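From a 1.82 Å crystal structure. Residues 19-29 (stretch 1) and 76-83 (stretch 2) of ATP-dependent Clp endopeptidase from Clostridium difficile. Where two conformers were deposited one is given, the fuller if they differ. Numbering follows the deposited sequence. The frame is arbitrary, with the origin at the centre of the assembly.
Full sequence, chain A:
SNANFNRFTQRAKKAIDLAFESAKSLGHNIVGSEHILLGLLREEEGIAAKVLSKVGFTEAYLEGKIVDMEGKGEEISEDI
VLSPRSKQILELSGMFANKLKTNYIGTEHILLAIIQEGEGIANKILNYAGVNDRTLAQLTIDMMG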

# COMPACT_ATOMS: atom_id res chain seq x y z
N ALA A 19 3.60 1.10 7.15
CA ALA A 19 2.89 2.28 6.63
C ALA A 19 2.79 3.32 7.74
O ALA A 19 3.08 4.53 7.53
CB ALA A 19 1.54 1.88 6.15
N PHE A 20 2.42 2.86 8.94
CA PHE A 20 2.36 3.72 10.11
C PHE A 20 3.74 4.29 10.48
O PHE A 20 3.85 5.48 10.86
CB PHE A 20 1.79 2.95 11.29
CG PHE A 20 0.26 2.91 11.33
CD1 PHE A 20 -0.45 2.00 10.57
CD2 PHE A 20 -0.45 3.77 12.17
CE1 PHE A 20 -1.85 1.93 10.64
CE2 PHE A 20 -1.84 3.73 12.24
CZ PHE A 20 -2.55 2.81 11.44
N GLU A 21 4.77 3.43 10.42
CA GLU A 21 6.13 3.85 10.76
C GLU A 21 6.63 4.89 9.77
O GLU A 21 7.28 5.87 10.17
CB GLU A 21 7.07 2.65 10.77
CG GLU A 21 8.52 2.95 11.14
CD GLU A 21 9.44 1.75 10.80
OE1 GLU A 21 10.19 1.82 9.81
OE2 GLU A 21 9.37 0.73 11.50
N SER A 22 6.30 4.71 8.49
CA SER A 22 6.65 5.71 7.49
C SER A 22 5.99 7.06 7.71
O SER A 22 6.67 8.07 7.62
CB SER A 22 6.33 5.22 6.10
OG SER A 22 7.30 4.23 5.75
N ALA A 23 4.69 7.06 7.96
CA ALA A 23 3.96 8.31 8.23
C ALA A 23 4.61 9.05 9.41
O ALA A 23 4.91 10.25 9.35
CB ALA A 23 2.49 8.00 8.52
N LYS A 24 4.85 8.31 10.49
CA LYS A 24 5.45 8.93 11.65
C LYS A 24 6.80 9.60 11.32
O LYS A 24 7.05 10.75 11.75
CB LYS A 24 5.68 7.89 12.75
CG LYS A 24 4.42 7.49 13.50
CD LYS A 24 4.83 6.54 14.65
CE LYS A 24 3.66 5.79 15.22
NZ LYS A 24 3.39 6.27 16.60
N SER A 25 7.63 8.85 10.60
CA SER A 25 8.95 9.29 10.16
C SER A 25 8.88 10.62 9.43
O SER A 25 9.75 11.46 9.61
CB SER A 25 9.58 8.26 9.22
OG SER A 25 10.11 7.19 9.96
N LEU A 26 7.84 10.77 8.61
CA LEU A 26 7.66 11.98 7.78
C LEU A 26 6.90 13.12 8.48
O LEU A 26 6.65 14.17 7.87
CB LEU A 26 6.93 11.59 6.49
CG LEU A 26 7.65 10.56 5.62
CD1 LEU A 26 6.70 10.06 4.57
CD2 LEU A 26 8.99 11.13 5.02
N GLY A 27 6.56 12.92 9.75
CA GLY A 27 5.75 13.88 10.51
C GLY A 27 4.31 13.97 9.98
O GLY A 27 3.69 15.05 10.01
N HIS A 28 3.78 12.85 9.49
CA HIS A 28 2.40 12.79 8.99
C HIS A 28 1.55 12.08 10.03
O HIS A 28 1.86 10.94 10.40
CB HIS A 28 2.36 12.00 7.67
CG HIS A 28 3.11 12.66 6.56
ND1 HIS A 28 3.35 12.04 5.35
CD2 HIS A 28 3.71 13.87 6.49
CE1 HIS A 28 4.04 12.85 4.57
NE2 HIS A 28 4.29 13.97 5.24
N ASN A 29 0.48 12.69 10.51
CA ASN A 29 -0.32 12.03 11.56
C ASN A 29 -1.52 11.26 11.00
O ASN A 29 -2.28 10.66 11.74
CB ASN A 29 -0.72 12.99 12.68
CG ASN A 29 -1.39 14.25 12.16
OD1 ASN A 29 -2.01 14.25 11.10
ND2 ASN A 29 -1.22 15.33 12.89
N ILE A 76 6.92 12.02 14.58
CA ILE A 76 5.88 11.88 15.60
C ILE A 76 6.13 10.63 16.43
O ILE A 76 6.47 9.57 15.89
CB ILE A 76 4.49 11.73 14.95
CG1 ILE A 76 4.32 12.76 13.84
CG2 ILE A 76 3.37 11.81 16.00
CD1 ILE A 76 3.21 12.42 12.93
N SER A 77 5.95 10.74 17.75
CA SER A 77 6.16 9.60 18.63
C SER A 77 4.85 8.99 19.14
O SER A 77 4.81 7.80 19.44
CB SER A 77 7.08 9.99 19.80
OG SER A 77 6.56 11.11 20.48
N GLU A 78 3.80 9.80 19.23
CA GLU A 78 2.49 9.29 19.68
C GLU A 78 1.73 8.55 18.57
O GLU A 78 2.23 8.43 17.45
CB GLU A 78 1.62 10.42 20.27
CG GLU A 78 1.11 11.42 19.24
CD GLU A 78 2.01 12.62 19.12
OE1 GLU A 78 2.96 12.74 19.93
OE2 GLU A 78 1.77 13.45 18.22
N ASP A 79 0.53 8.05 18.89
CA ASP A 79 -0.33 7.33 17.94
C ASP A 79 -0.96 8.26 16.92
O ASP A 79 -1.35 9.39 17.24
CB ASP A 79 -1.44 6.56 18.66
CG ASP A 79 -0.90 5.49 19.60
OD1 ASP A 79 0.12 4.85 19.27
OD2 ASP A 79 -1.50 5.28 20.66
N ILE A 80 -1.08 7.73 15.71
CA ILE A 80 -1.63 8.39 14.53
C ILE A 80 -2.72 7.45 13.92
O ILE A 80 -2.90 6.32 14.41
CB ILE A 80 -0.52 8.61 13.52
CG1 ILE A 80 -0.06 7.28 12.97
CG2 ILE A 80 0.70 9.38 14.16
CD1 ILE A 80 0.53 7.40 11.64
N VAL A 81 -3.41 7.87 12.85
CA VAL A 81 -4.66 7.19 12.45
C VAL A 81 -4.82 7.01 10.95
O VAL A 81 -4.23 7.76 10.19
CB VAL A 81 -5.93 7.92 13.01
CG1 VAL A 81 -5.89 7.92 14.56
CG2 VAL A 81 -6.00 9.34 12.51
N LEU A 82 -5.59 5.98 10.54
CA LEU A 82 -5.90 5.76 9.14
C LEU A 82 -6.90 6.79 8.63
O LEU A 82 -7.87 7.11 9.31
CB LEU A 82 -6.50 4.38 8.93
CG LEU A 82 -5.61 3.19 9.31
CD1 LEU A 82 -6.47 1.95 9.27
CD2 LEU A 82 -4.48 3.10 8.29
N SER A 83 -6.67 7.26 7.41
CA SER A 83 -7.67 8.09 6.74
C SER A 83 -8.88 7.18 6.30
O SER A 83 -8.77 5.96 6.25
CB SER A 83 -7.07 8.70 5.47
OG SER A 83 -6.79 7.68 4.56

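Stretch 1 is the last turns of a helix and the loop that leaves it; stretch 2 is a mostly irregular segment that packs along one side of it. Along the sequence, Phe20 makes the first contact. Its CA-to-CB bond points sideways, but chi1 in the m well brings the ring nearer. Phe20 CD2 lies 3.6 Å from Ile80 CG1 and Phe20 CZ 3.7 Å from Leu82 CD2, while the ring edge meets a backbone carbonyl, with Phe20 CE2 3.5 Å from Ile80 O. Glu21 points away and Ser22 is out of reach. One turn on from Ala19, Ala23 contributes just a methyl: Ala23 CB sits 3.7 Å from Ile80 CD1.

Lys24 works at two levels. Lys24 O accepts a hydrogen bond from Ile76 N at 3.1 Å and nearly straight (165°), and the same oxygen takes Gly27 N at 3.0 Å, so one carbonyl serves both the helix end and the neighbouring segment. The side chain extends from an m chi1 until Lys24 NZ donates to Glu78 O at 2.6 Å. Asp79 OD1, 4.5 Å from Lys24 NZ, is beyond a salt bridge; the hydrogen bond of the ammonium across the contact goes to a main-chain carbonyl.

Gly27 is the first residue to leave helical phi/psi, in a Schellman motif, its phi of 67° being one that favours glycine. The chain it redirects runs past Ile76, whose CD1 lies 3.5 Å from Gly27 C and 3.2 Å from His28 O; the CA-to-CB bond of His28 points away from stretch 2.

Asn29 closes the account through its backbone: Asn29 O accepts from Val81 N at 3.2 Å (163°) and lies 3.2 Å from Ile80 CB. The rule is economical: main-chain bonds at Lys24 and Asn29 pin the segment, and Ile76 and Ile80, both pointing toward the helix and loop, fill the space between.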